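Local coordinates for coiled-coil quantitatively-enriched protein 1 (Schizosaccharomyces pombe, PDB 7CUJ) that links telomeres to the meiotic centrosome as a molecular adaptor and is required for telomere length regulation and chromosome segregation, at residues N229-L243 and P305-E317. Sequence-based numbering, arbitrary orientation.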
loop_
_atom_site.group_PDB
_atom_site.type_symbol
_atom_site.label_atom_id
_atom_site.label_comp_id
_atom_site.label_asym_id
_atom_site.label_seq_id
_atom_site.Cartn_x
_atom_site.Cartn_y
_atom_site.Cartn_z
ATOM N N ASN A 229 8.821 -7.677 24.453
ATOM C CA ASN A 229 9.166 -8.980 23.908
ATOM C C ASN A 229 9.087 -8.920 22.383
ATOM O O ASN A 229 9.139 -7.838 21.801
ATOM C CB ASN A 229 8.314 -10.094 24.529
ATOM C CG ASN A 229 6.822 -9.880 24.372
ATOM O OD1 ASN A 229 6.366 -9.276 23.403
ATOM N ND2 ASN A 229 6.049 -10.378 25.323
ATOM N N ALA A 230 8.948 -10.093 21.751
ATOM C CA ALA A 230 8.938 -10.213 20.301
ATOM C C ALA A 230 7.690 -9.564 19.698
ATOM O O ALA A 230 7.710 -9.162 18.536
ATOM C CB ALA A 230 9.068 -11.664 19.908
ATOM N N SER A 231 6.617 -9.445 20.493
ATOM C CA SER A 231 5.328 -8.998 19.987
ATOM C C SER A 231 5.072 -7.527 20.318
ATOM O O SER A 231 3.951 -7.045 20.156
ATOM C CB SER A 231 4.213 -9.877 20.500
ATOM O OG SER A 231 3.995 -9.661 21.887
ATOM N N PHE A 232 6.119 -6.812 20.755
ATOM C CA PHE A 232 5.966 -5.445 21.234
ATOM C C PHE A 232 5.596 -4.496 20.094
ATOM O O PHE A 232 4.613 -3.764 20.193
ATOM C CB PHE A 232 7.209 -4.974 21.996
ATOM C CG PHE A 232 7.159 -3.522 22.400
ATOM C CD1 PHE A 232 6.273 -3.086 23.374
ATOM C CD2 PHE A 232 7.981 -2.584 21.790
ATOM C CE1 PHE A 232 6.216 -1.749 23.737
ATOM C CE2 PHE A 232 7.923 -1.246 22.154
ATOM C CZ PHE A 232 7.040 -0.830 23.125
ATOM N N LEU A 233 6.399 -4.502 19.023
ATOM C CA LEU A 233 6.177 -3.614 17.891
ATOM C C LEU A 233 4.828 -3.925 17.248
ATOM O O LEU A 233 4.063 -3.016 16.938
ATOM C CB LEU A 233 7.322 -3.758 16.881
ATOM C CG LEU A 233 8.681 -3.220 17.333
ATOM C CD1 LEU A 233 9.720 -3.399 16.238
ATOM C CD2 LEU A 233 8.589 -1.754 17.737
ATOM N N VAL A 234 4.539 -5.221 17.085
ATOM C CA VAL A 234 3.334 -5.680 16.412
ATOM C C VAL A 234 2.095 -5.149 17.134
ATOM O O VAL A 234 1.164 -4.668 16.490
ATOM C CB VAL A 234 3.337 -7.215 16.242
ATOM C CG1 VAL A 234 1.953 -7.788 15.982
ATOM C CG2 VAL A 234 4.300 -7.654 15.147
ATOM N N ASN A 235 2.117 -5.196 18.473
ATOM C CA ASN A 235 0.959 -4.855 19.289
ATOM C C ASN A 235 0.687 -3.351 19.285
ATOM O O ASN A 235 -0.465 -2.945 19.140
ATOM C CB ASN A 235 1.055 -5.444 20.697
ATOM C CG ASN A 235 0.771 -6.931 20.727
ATOM O OD1 ASN A 235 -0.143 -7.408 20.057
ATOM N ND2 ASN A 235 1.543 -7.672 21.509
ATOM N N ILE A 236 1.740 -2.532 19.442
ATOM C CA ILE A 236 1.577 -1.085 19.499
ATOM C C ILE A 236 1.114 -0.542 18.146
ATOM O O ILE A 236 0.386 0.449 18.104
ATOM C CB ILE A 236 2.829 -0.353 20.039
ATOM C CG1 ILE A 236 4.029 -0.450 19.091
ATOM C CG2 ILE A 236 3.171 -0.814 21.450
ATOM C CD1 ILE A 236 5.199 0.432 19.477
ATOM N N VAL A 237 1.532 -1.197 17.053
ATOM C CA VAL A 237 1.105 -0.809 15.716
ATOM C C VAL A 237 -0.355 -1.212 15.526
ATOM O O VAL A 237 -1.165 -0.414 15.055
ATOM C CB VAL A 237 2.005 -1.408 14.617
ATOM C CG1 VAL A 237 1.407 -1.217 13.230
ATOM C CG2 VAL A 237 3.414 -0.842 14.670
ATOM N N GLY A 238 -0.670 -2.458 15.904
ATOM C CA GLY A 238 -2.004 -3.016 15.758
ATOM C C GLY A 238 -3.057 -2.176 16.474
ATOM O O GLY A 238 -4.094 -1.853 15.895
ATOM N N VAL A 239 -2.762 -1.815 17.731
ATOM C CA VAL A 239 -3.686 -1.076 18.578
ATOM C C VAL A 239 -3.930 0.298 17.958
ATOM O O VAL A 239 -5.074 0.725 17.810
ATOM C CB VAL A 239 -3.174 -0.982 20.032
ATOM C CG1 VAL A 239 -3.932 0.047 20.858
ATOM C CG2 VAL A 239 -3.191 -2.332 20.733
ATOM N N VAL A 240 -2.838 0.974 17.591
ATOM C CA VAL A 240 -2.909 2.293 16.988
ATOM C C VAL A 240 -3.694 2.208 15.681
ATOM O O VAL A 240 -4.571 3.034 15.439
ATOM C CB VAL A 240 -1.505 2.909 16.811
ATOM C CG1 VAL A 240 -1.447 3.935 15.693
ATOM C CG2 VAL A 240 -1.001 3.514 18.111
ATOM N N ALA A 241 -3.385 1.196 14.859
ATOM C CA ALA A 241 -4.094 0.974 13.607
ATOM C C ALA A 241 -5.597 0.837 13.856
ATOM O O ALA A 241 -6.392 1.478 13.174
ATOM C CB ALA A 241 -3.529 -0.218 12.867
ATOM N N THR A 242 -5.978 0.015 14.842
ATOM C CA THR A 242 -7.385 -0.219 15.131
ATOM C C THR A 242 -8.056 1.077 15.576
ATOM O O THR A 242 -9.110 1.437 15.057
ATOM C CB THR A 242 -7.583 -1.346 16.153
ATOM O OG1 THR A 242 -7.044 -2.547 15.596
ATOM C CG2 THR A 242 -9.037 -1.575 16.505
ATOM N N LEU A 243 -7.428 1.778 16.527
ATOM C CA LEU A 243 -8.004 2.977 17.112
ATOM C C LEU A 243 -8.228 4.053 16.048
ATOM O O LEU A 243 -9.169 4.838 16.160
ATOM C CB LEU A 243 -7.099 3.486 18.242
ATOM C CG LEU A 243 -7.070 2.630 19.510
ATOM C CD1 LEU A 243 -6.006 3.123 20.476
ATOM C CD2 LEU A 243 -8.429 2.595 20.193
ATOM N N PRO A 305 -7.452 9.395 37.023
ATOM C CA PRO A 305 -7.608 7.971 36.733
ATOM C C PRO A 305 -6.426 7.560 35.861
ATOM O O PRO A 305 -5.872 8.387 35.139
ATOM C CB PRO A 305 -8.918 7.901 35.935
ATOM C CG PRO A 305 -9.040 9.269 35.302
ATOM C CD PRO A 305 -8.443 10.225 36.317
ATOM N N PRO A 306 -5.990 6.282 35.902
ATOM C CA PRO A 306 -4.882 5.832 35.064
ATOM C C PRO A 306 -5.384 5.724 33.626
ATOM O O PRO A 306 -6.587 5.772 33.386
ATOM C CB PRO A 306 -4.555 4.451 35.651
ATOM C CG PRO A 306 -5.877 3.955 36.187
ATOM C CD PRO A 306 -6.558 5.198 36.720
ATOM N N LEU A 307 -4.457 5.603 32.675
ATOM C CA LEU A 307 -4.838 5.410 31.285
ATOM C C LEU A 307 -5.545 4.067 31.154
ATOM O O LEU A 307 -5.118 3.086 31.763
ATOM C CB LEU A 307 -3.583 5.462 30.409
ATOM C CG LEU A 307 -2.917 6.832 30.306
ATOM C CD1 LEU A 307 -1.486 6.688 29.819
ATOM C CD2 LEU A 307 -3.702 7.748 29.382
ATOM N N MET A 308 -6.633 4.040 30.370
ATOM C CA MET A 308 -7.407 2.819 30.194
ATOM C C MET A 308 -6.565 1.782 29.454
ATOM O O MET A 308 -5.753 2.132 28.604
ATOM C CB MET A 308 -8.738 3.059 29.468
ATOM C CG MET A 308 -8.607 3.567 28.045
ATOM S SD MET A 308 -10.227 3.716 27.244
ATOM C CE MET A 308 -10.933 5.087 28.159
ATOM N N ASP A 309 -6.753 0.509 29.815
ATOM C CA ASP A 309 -5.923 -0.578 29.316
ATOM C C ASP A 309 -6.395 -0.980 27.921
ATOM O O ASP A 309 -7.591 -1.147 27.697
ATOM C CB ASP A 309 -5.933 -1.768 30.281
ATOM C CG ASP A 309 -4.866 -2.814 29.998
ATOM O OD1 ASP A 309 -4.124 -2.659 29.004
ATOM O OD2 ASP A 309 -4.780 -3.779 30.780
ATOM N N LEU A 310 -5.438 -1.153 27.000
ATOM C CA LEU A 310 -5.748 -1.440 25.606
ATOM C C LEU A 310 -5.283 -2.845 25.221
ATOM O O LEU A 310 -5.193 -3.157 24.035
ATOM C CB LEU A 310 -5.079 -0.392 24.709
ATOM C CG LEU A 310 -5.471 1.065 24.948
ATOM C CD1 LEU A 310 -4.597 1.992 24.113
ATOM C CD2 LEU A 310 -6.944 1.301 24.647
ATOM N N ALA A 311 -5.012 -3.689 26.225
ATOM C CA ALA A 311 -4.442 -5.012 26.012
ATOM C C ALA A 311 -5.395 -5.907 25.222
ATOM O O ALA A 311 -4.946 -6.811 24.522
ATOM C CB ALA A 311 -4.060 -5.637 27.333
ATOM N N SER A 312 -6.705 -5.646 25.341
ATOM C CA SER A 312 -7.729 -6.414 24.647
ATOM C C SER A 312 -7.679 -6.152 23.142
ATOM O O SER A 312 -8.171 -6.961 22.356
ATOM C CB SER A 312 -9.103 -6.143 25.212
ATOM O OG SER A 312 -9.485 -4.792 24.996
ATOM N N LEU A 313 -7.077 -5.020 22.754
ATOM C CA LEU A 313 -6.941 -4.649 21.355
ATOM C C LEU A 313 -5.612 -5.155 20.792
ATOM O O LEU A 313 -5.207 -4.726 19.714
ATOM C CB LEU A 313 -7.026 -3.123 21.213
ATOM C CG LEU A 313 -8.393 -2.472 21.431
ATOM C CD1 LEU A 313 -8.304 -0.972 21.198
ATOM C CD2 LEU A 313 -9.449 -3.082 20.519
ATOM N N SER A 314 -4.935 -6.061 21.511
ATOM C CA SER A 314 -3.685 -6.628 21.022
ATOM C C SER A 314 -3.951 -7.547 19.830
ATOM O O SER A 314 -5.062 -8.051 19.674
ATOM C CB SER A 314 -2.939 -7.351 22.112
ATOM O OG SER A 314 -3.546 -8.601 22.393
ATOM N N VAL A 315 -2.920 -7.773 19.003
ATOM C CA VAL A 315 -3.072 -8.569 17.791
ATOM C C VAL A 315 -2.201 -9.826 17.835
ATOM O O VAL A 315 -2.333 -10.680 16.961
ATOM C CB VAL A 315 -2.817 -7.753 16.505
ATOM C CG1 VAL A 315 -3.834 -6.640 16.302
ATOM C CG2 VAL A 315 -1.399 -7.206 16.432
ATOM N N ALA A 316 -1.311 -9.942 18.832
ATOM C CA ALA A 316 -0.369 -11.054 18.863
ATOM C C ALA A 316 -0.066 -11.509 20.290
ATOM O O ALA A 316 -0.336 -10.789 21.249
ATOM C CB ALA A 316 0.891 -10.694 18.111
ATOM N N GLU A 317 0.513 -12.719 20.395
ATOM C CA GLU A 317 0.867 -13.385 21.641
ATOM C C GLU A 317 -0.404 -13.679 22.449
ATOM O O GLU A 317 -0.764 -14.872 22.533
ATOM C CB GLU A 317 1.891 -12.578 22.447
ATOM C CG GLU A 317 2.675 -13.418 23.443
ATOM C CD GLU A 317 3.673 -12.656 24.301
ATOM O OE1 GLU A 317 3.233 -11.848 25.146
ATOM O OE2 GLU A 317 4.888 -12.870 24.121
#
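Asn235 OD1 takes two backbone N-H groups in succession from segment 305-317, which ends this fragment of the longer protein, lying 3.0 Å from Val315 N and 3.0 Å from Ala316 N. The Val315 bond is the straighter (154° at the hydrogen), its donor tilted somewhat from the amide plane; the Ala316 donor lies in that plane but its N-H is more bent, at 137°. With CG anti to its carbonyl carbon (chi1 -75°), the Asn235 amide leans from the helix flank to the segment, and the two bonds fix which way the amide is turned, with OD1 directed at 305-317. Ser314 CB lies 3.5 Å from Asn235 OD1.

Apolar contacts flank this grip. Toward the helix start, Val234 CG1 meets Val315 CG2 at 3.4 Å and also touches the methyl of Ala316. Gly238, one turn on, lets Val315 CG1 come over its CA at 4.1 Å, where the helix has no side chain. Val239 splits its branches: CG1 lies against Leu310 CD1, while CG2 sits by the carbonyl and CB of Leu313. Leu243 crosses Leu313 at about a right angle, with Leu243 CD2 3.7 Å from Leu313 CD1. Before the helix, Asn229 OD1 accepts from Ser231 N, an Asx turn, and from Ser231 OG, both donors coming from the same face of the amide; its ND2 makes a weak bond to Glu317 OE1, both residues being poorly ordered.

Thr242 OG1 and the backbones of Val315 and Glu317 hydrogen-bond to a chain of another protein. Helix 232-243 packs against helices 34-41 and 47-65, in a domain built on a parallel sheet flanked by helices; the segment laid along it joins it in a protein-protein interface.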